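Regulatory protein E2 (PDB 2JEX) regulates transcription of the papillomavirus genome and, by interacting with the protein E1, probably helps to initiate viral DNA replication. Local coordinates at residues A[134-139]-A[147-152]; A[153-158]-A[167-172]. The protein carries 1 engineered substitution. All blocks are in the same frame, centred on the assembly; numbering follows the deposited sequence.

Contact 1 (A[134-139]-A[147-152])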
loop_
_atom_site.group_PDB
_atom_site.type_symbol
_atom_site.label_atom_id
_atom_site.label_comp_id
_atom_site.label_asym_id
_atom_site.label_seq_id
_atom_site.Cartn_x
_atom_site.Cartn_y
_atom_site.Cartn_z
ATOM N N TYR A 134 6.716 8.110 -1.357
ATOM C CA TYR A 134 5.431 8.785 -1.541
ATOM C C TYR A 134 5.389 10.091 -0.758
ATOM O O TYR A 134 5.687 10.113 0.433
ATOM C CB TYR A 134 4.266 7.845 -1.177
ATOM C CG TYR A 134 4.160 6.679 -2.140
ATOM C CD1 TYR A 134 4.801 5.463 -1.880
ATOM C CD2 TYR A 134 3.454 6.804 -3.332
ATOM C CE1 TYR A 134 4.724 4.395 -2.775
ATOM C CE2 TYR A 134 3.376 5.746 -4.235
ATOM C CZ TYR A 134 4.018 4.551 -3.956
ATOM O OH TYR A 134 3.935 3.512 -4.862
ATOM N N SER A 135 5.038 11.181 -1.438
ATOM C CA SER A 135 5.047 12.506 -0.821
ATOM C C SER A 135 3.899 12.688 0.167
ATOM O O SER A 135 3.971 13.544 1.057
ATOM C CB SER A 135 5.000 13.604 -1.890
ATOM O OG SER A 135 3.784 13.567 -2.624
ATOM N N ASN A 136 2.850 11.880 0.005
ATOM C CA ASN A 136 1.645 12.001 0.820
ATOM C C ASN A 136 1.248 10.670 1.441
ATOM O O ASN A 136 0.959 9.703 0.735
ATOM C CB ASN A 136 0.491 12.617 0.008
ATOM C CG ASN A 136 0.842 13.999 -0.563
ATOM O OD1 ASN A 136 1.444 14.834 0.116
ATOM N ND2 ASN A 136 0.469 14.236 -1.816
ATOM N N LEU A 137 1.264 10.634 2.771
ATOM C CA LEU A 137 0.969 9.426 3.528
ATOM C C LEU A 137 -0.185 9.685 4.476
ATOM O O LEU A 137 -0.193 10.682 5.202
ATOM C CB LEU A 137 2.190 8.963 4.331
ATOM C CG LEU A 137 3.545 8.708 3.659
ATOM C CD1 LEU A 137 4.590 8.299 4.696
ATOM C CD2 LEU A 137 3.430 7.648 2.583
ATOM N N TYR A 138 -1.155 8.776 4.466
ATOM C CA TYR A 138 -2.345 8.897 5.302
ATOM C C TYR A 138 -2.389 7.743 6.304
ATOM O O TYR A 138 -2.658 6.594 5.937
ATOM C CB TYR A 138 -3.605 8.925 4.432
ATOM C CG TYR A 138 -3.567 9.968 3.337
ATOM C CD1 TYR A 138 -2.902 9.718 2.133
ATOM C CD2 TYR A 138 -4.194 11.205 3.502
ATOM C CE1 TYR A 138 -2.853 10.672 1.122
ATOM C CE2 TYR A 138 -4.157 12.171 2.490
ATOM C CZ TYR A 138 -3.482 11.894 1.306
ATOM O OH TYR A 138 -3.436 12.823 0.303
ATOM N N MET A 139 -2.113 8.062 7.568
ATOM C CA MET A 139 -1.963 7.051 8.613
ATOM C C MET A 139 -2.881 7.266 9.809
ATOM O O MET A 139 -3.109 8.395 10.243
ATOM C CB MET A 139 -0.499 6.940 9.067
ATOM C CG MET A 139 0.293 8.241 9.029
ATOM S SD MET A 139 2.088 7.997 9.095
ATOM C CE MET A 139 2.286 7.516 10.817
ATOM N N LEU A 147 -2.398 13.335 7.654
ATOM C CA LEU A 147 -1.479 13.447 6.526
ATOM C C LEU A 147 -0.045 13.587 7.012
ATOM O O LEU A 147 0.242 14.374 7.908
ATOM C CB LEU A 147 -1.861 14.617 5.612
ATOM C CG LEU A 147 -0.949 14.973 4.428
ATOM C CD1 LEU A 147 -0.790 13.828 3.425
ATOM C CD2 LEU A 147 -1.456 16.235 3.733
ATOM N N ALA A 148 0.838 12.792 6.419
ATOM C CA ALA A 148 2.264 12.855 6.689
ATOM C C ALA A 148 3.016 12.949 5.366
ATOM O O ALA A 148 2.531 12.494 4.333
ATOM C CB ALA A 148 2.712 11.638 7.484
ATOM N N LYS A 149 4.190 13.571 5.399
ATOM C CA LYS A 149 5.024 13.685 4.210
ATOM C C LYS A 149 6.248 12.794 4.359
ATOM O O LYS A 149 6.837 12.700 5.434
ATOM C CB LYS A 149 5.441 15.148 3.971
ATOM C CG LYS A 149 4.387 16.026 3.265
ATOM C CD LYS A 149 3.218 16.395 4.188
ATOM C CE LYS A 149 2.366 17.514 3.598
ATOM N NZ LYS A 149 1.422 18.070 4.617
ATOM N N ALA A 150 6.617 12.126 3.279
ATOM C CA ALA A 150 7.801 11.283 3.289
ATOM C C ALA A 150 8.897 11.868 2.413
ATOM O O ALA A 150 8.625 12.535 1.410
ATOM C CB ALA A 150 7.466 9.859 2.851
ATOM N N GLY A 151 10.138 11.614 2.812
ATOM C CA GLY A 151 11.294 12.037 2.043
ATOM C C GLY A 151 12.486 11.177 2.385
ATOM O O GLY A 151 12.367 10.251 3.184
ATOM N N ALA A 152 13.621 11.500 1.772
ATOM C CA ALA A 152 14.896 10.850 2.030
ATOM C C ALA A 152 15.990 11.876 2.336
ATOM O O ALA A 152 15.988 12.994 1.799
ATOM C CB ALA A 152 15.301 10.010 0.843
#

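Contact 2 (A[153-158]-A[167-172]). Engineered in segment 167-172: A172 (natural residue Arg).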
loop_
_atom_site.group_PDB
_atom_site.type_symbol
_atom_site.label_atom_id
_atom_site.label_comp_id
_atom_site.label_asym_id
_atom_site.label_seq_id
_atom_site.Cartn_x
_atom_site.Cartn_y
_atom_site.Cartn_z
ATOM N N ASP A 153 16.915 11.491 3.209
ATOM C CA ASP A 153 18.116 12.273 3.458
ATOM C C ASP A 153 19.312 11.323 3.530
ATOM O O ASP A 153 19.247 10.220 2.992
ATOM C CB ASP A 153 17.964 13.117 4.729
ATOM C CG ASP A 153 17.656 12.286 5.962
ATOM O OD1 ASP A 153 17.170 12.871 6.948
ATOM O OD2 ASP A 153 17.895 11.057 5.957
ATOM N N GLY A 154 20.394 11.743 4.185
ATOM C CA GLY A 154 21.600 10.922 4.315
ATOM C C GLY A 154 21.444 9.696 5.200
ATOM O O GLY A 154 22.225 8.753 5.104
ATOM N N THR A 155 20.431 9.703 6.059
ATOM C CA THR A 155 20.218 8.622 7.011
ATOM C C THR A 155 19.310 7.525 6.420
ATOM O O THR A 155 19.606 6.333 6.535
ATOM C CB THR A 155 19.666 9.186 8.348
ATOM O OG1 THR A 155 20.594 10.143 8.879
ATOM C CG2 THR A 155 19.455 8.092 9.377
ATOM N N GLY A 156 18.221 7.933 5.777
ATOM C CA GLY A 156 17.267 6.989 5.241
ATOM C C GLY A 156 15.992 7.630 4.749
ATOM O O GLY A 156 15.930 8.834 4.488
ATOM N N LEU A 157 14.973 6.800 4.606
ATOM C CA LEU A 157 13.642 7.249 4.253
ATOM C C LEU A 157 12.872 7.430 5.549
ATOM O O LEU A 157 13.027 6.649 6.488
ATOM C CB LEU A 157 12.977 6.226 3.342
ATOM C CG LEU A 157 13.805 5.673 2.179
ATOM C CD1 LEU A 157 13.131 4.419 1.598
ATOM C CD2 LEU A 157 13.963 6.705 1.112
ATOM N N TYR A 158 12.062 8.478 5.599
ATOM C CA TYR A 158 11.472 8.951 6.848
ATOM C C TYR A 158 10.151 9.638 6.549
ATOM O O TYR A 158 9.904 10.075 5.420
ATOM C CB TYR A 158 12.410 9.967 7.526
ATOM C CG TYR A 158 12.529 11.272 6.757
ATOM C CD1 TYR A 158 11.561 12.272 6.889
ATOM C CD2 TYR A 158 13.592 11.499 5.884
ATOM C CE1 TYR A 158 11.645 13.454 6.174
ATOM C CE2 TYR A 158 13.698 12.700 5.167
ATOM C CZ TYR A 158 12.718 13.667 5.318
ATOM O OH TYR A 158 12.789 14.850 4.626
ATOM N N ARG A 167 11.861 13.908 12.105
ATOM C CA ARG A 167 11.807 12.890 11.065
ATOM C C ARG A 167 11.807 11.506 11.698
ATOM O O ARG A 167 12.657 11.204 12.541
ATOM C CB ARG A 167 12.998 13.033 10.121
ATOM C CG ARG A 167 13.083 14.384 9.439
ATOM C CD ARG A 167 14.185 14.402 8.404
ATOM N NE ARG A 167 14.448 15.750 7.907
ATOM C CZ ARG A 167 15.219 16.034 6.860
ATOM N NH1 ARG A 167 15.801 15.057 6.173
ATOM N NH2 ARG A 167 15.411 17.305 6.501
ATOM N N ILE A 168 10.847 10.673 11.304
ATOM C CA ILE A 168 10.776 9.299 11.806
ATOM C C ILE A 168 11.124 8.309 10.696
ATOM O O ILE A 168 10.390 8.159 9.715
ATOM C CB ILE A 168 9.422 8.995 12.507
ATOM C CG1 ILE A 168 9.299 9.855 13.772
ATOM C CG2 ILE A 168 9.325 7.516 12.893
ATOM C CD1 ILE A 168 7.895 10.309 14.105
ATOM N N TYR A 169 12.265 7.650 10.864
ATOM C CA TYR A 169 12.843 6.811 9.822
ATOM C C TYR A 169 12.238 5.423 9.801
ATOM O O TYR A 169 12.159 4.761 10.837
ATOM C CB TYR A 169 14.366 6.731 9.984
ATOM C CG TYR A 169 15.054 8.065 9.775
ATOM C CD1 TYR A 169 15.511 8.444 8.510
ATOM C CD2 TYR A 169 15.234 8.955 10.839
ATOM C CE1 TYR A 169 16.125 9.665 8.310
ATOM C CE2 TYR A 169 15.853 10.178 10.649
ATOM C CZ TYR A 169 16.296 10.528 9.382
ATOM O OH TYR A 169 16.913 11.737 9.188
ATOM N N TYR A 170 11.796 5.001 8.616
ATOM C CA TYR A 170 11.290 3.642 8.409
ATOM C C TYR A 170 12.296 2.792 7.632
ATOM O O TYR A 170 12.193 1.568 7.594
ATOM C CB TYR A 170 9.904 3.647 7.748
ATOM C CG TYR A 170 9.812 4.245 6.354
ATOM C CD1 TYR A 170 10.019 3.455 5.218
ATOM C CD2 TYR A 170 9.466 5.587 6.169
ATOM C CE1 TYR A 170 9.914 3.992 3.938
ATOM C CE2 TYR A 170 9.363 6.141 4.890
ATOM C CZ TYR A 170 9.585 5.334 3.785
ATOM O OH TYR A 170 9.480 5.860 2.524
ATOM N N SER A 171 13.270 3.462 7.027
ATOM C CA SER A 171 14.357 2.801 6.329
ATOM C C SER A 171 15.663 3.484 6.712
ATOM O O SER A 171 15.692 4.693 6.983
ATOM C CB SER A 171 14.127 2.887 4.825
ATOM O OG SER A 171 14.800 1.854 4.129
ATOM N N ALA A 172 16.738 2.708 6.781
ATOM C CA ALA A 172 18.057 3.260 7.062
ATOM C C ALA A 172 18.990 2.926 5.911
ATOM O O ALA A 172 19.157 1.757 5.570
ATOM C CB ALA A 172 18.598 2.697 8.366
#

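Contact 1 (A[134-139]-A[147-152])
L137 and A148 face each other as an antiparallel hydrogen-bonded pair: L137 N gives its proton to A148 O at 2.7 Å, and A148 N returns one to L137 O at 2.6 Å. On the face that carries these two side chains, the CB atoms of L137 and A148 are 4.2 Å apart. M139 brings SD to 4.0 Å from A148 CB, while CD1 of L137 packs on the methyl of A150. Strands 128-140 and 145-152 form a beta hairpin here, part of the antiparallel sheet of the E2 transactivation domain. On the other face Y138 and L147 make the next pair, non-hydrogen-bonded, their side chains lying side by side and pointing the same way. CG of L147 stands anti to its backbone N (chi1 175°), and CD1 covers one face of the Y138 ring, 4.1 Å from the centroid and displaced toward the rim. Toward the other end the chain turns a corner at S135, whose carbonyl O receives a CA-H...O contact from K149 CA at 3.3 Å. Further out, the edge-to-face neighbours W92 and F87 pack with the Y138 ring, and the side chains of L137 and M139 touch Y159 of strand 157-161.

Contact 2 (A[153-158]-A[167-172])
L157 O takes two backbone protons from the facing segment 167-172, from Y170 N at 3.0 Å and from S171 N at 3.2 Å, both reaching it from the same face of the carbonyl plane. Two residues thus stand opposite one, as in a classic beta bulge, where the hairpin of strands 157-161 and 166-169 opens at the margin of the large antiparallel sheet; a weak bond from L157 N to S171 O closes the ring. CB of L157 packs over one face of the Y170 ring, and its CD1 rests against S171 CB. Y158 and Y169, next along the strands, form a non-hydrogen-bonded pair; their rings make an offset edge-to-face pair, the edge of Y158 toward the face of Y169, centroids 5.7 Å apart and planes at 64°. The Y169 ring is sandwiched, T155 CG2 over one face and Y158 CB over the opposite one. R167, extended from CG to NE, lays CD over the centre of the Y158 ring, 3.4 Å from the centroid, and carries NH1 on to a salt bridge with D153. That carboxylate divides its work: OD2 accepts from T155 N, an Asx turn, and also from G156 N, completing an Asx motif, while OD1 accepts a weak hydrogen bond from R167 NH1 at 2.7 Å, bent to 123°, within the salt bridge and receives, on its syn lone pair, the hydroxyl proton of Y169 at 2.5 Å.

How the contacts relate
Both contacts belong to one antiparallel sheet: strand 145-152 of contact 1 leads through the loop of contact 2 into its sheet neighbour, strand 157-161. G151 O and Y158 N, 3.0 Å apart, probably hydrogen bond where the two meet. Both are only partly buried, with four buried residues among those that touch in contact 1 and three in contact 2. Contact 1, its centre about 12 Å from the centre of the chain, is held by paired backbone bonds and mostly apolar contacts, with one methyl over a tyrosine ring. Contact 2, whose centre lies about 18 Å from the chain centre, involves the outermost strand 166-169, and an aspartate, an arginine and three tyrosines do much of the joining.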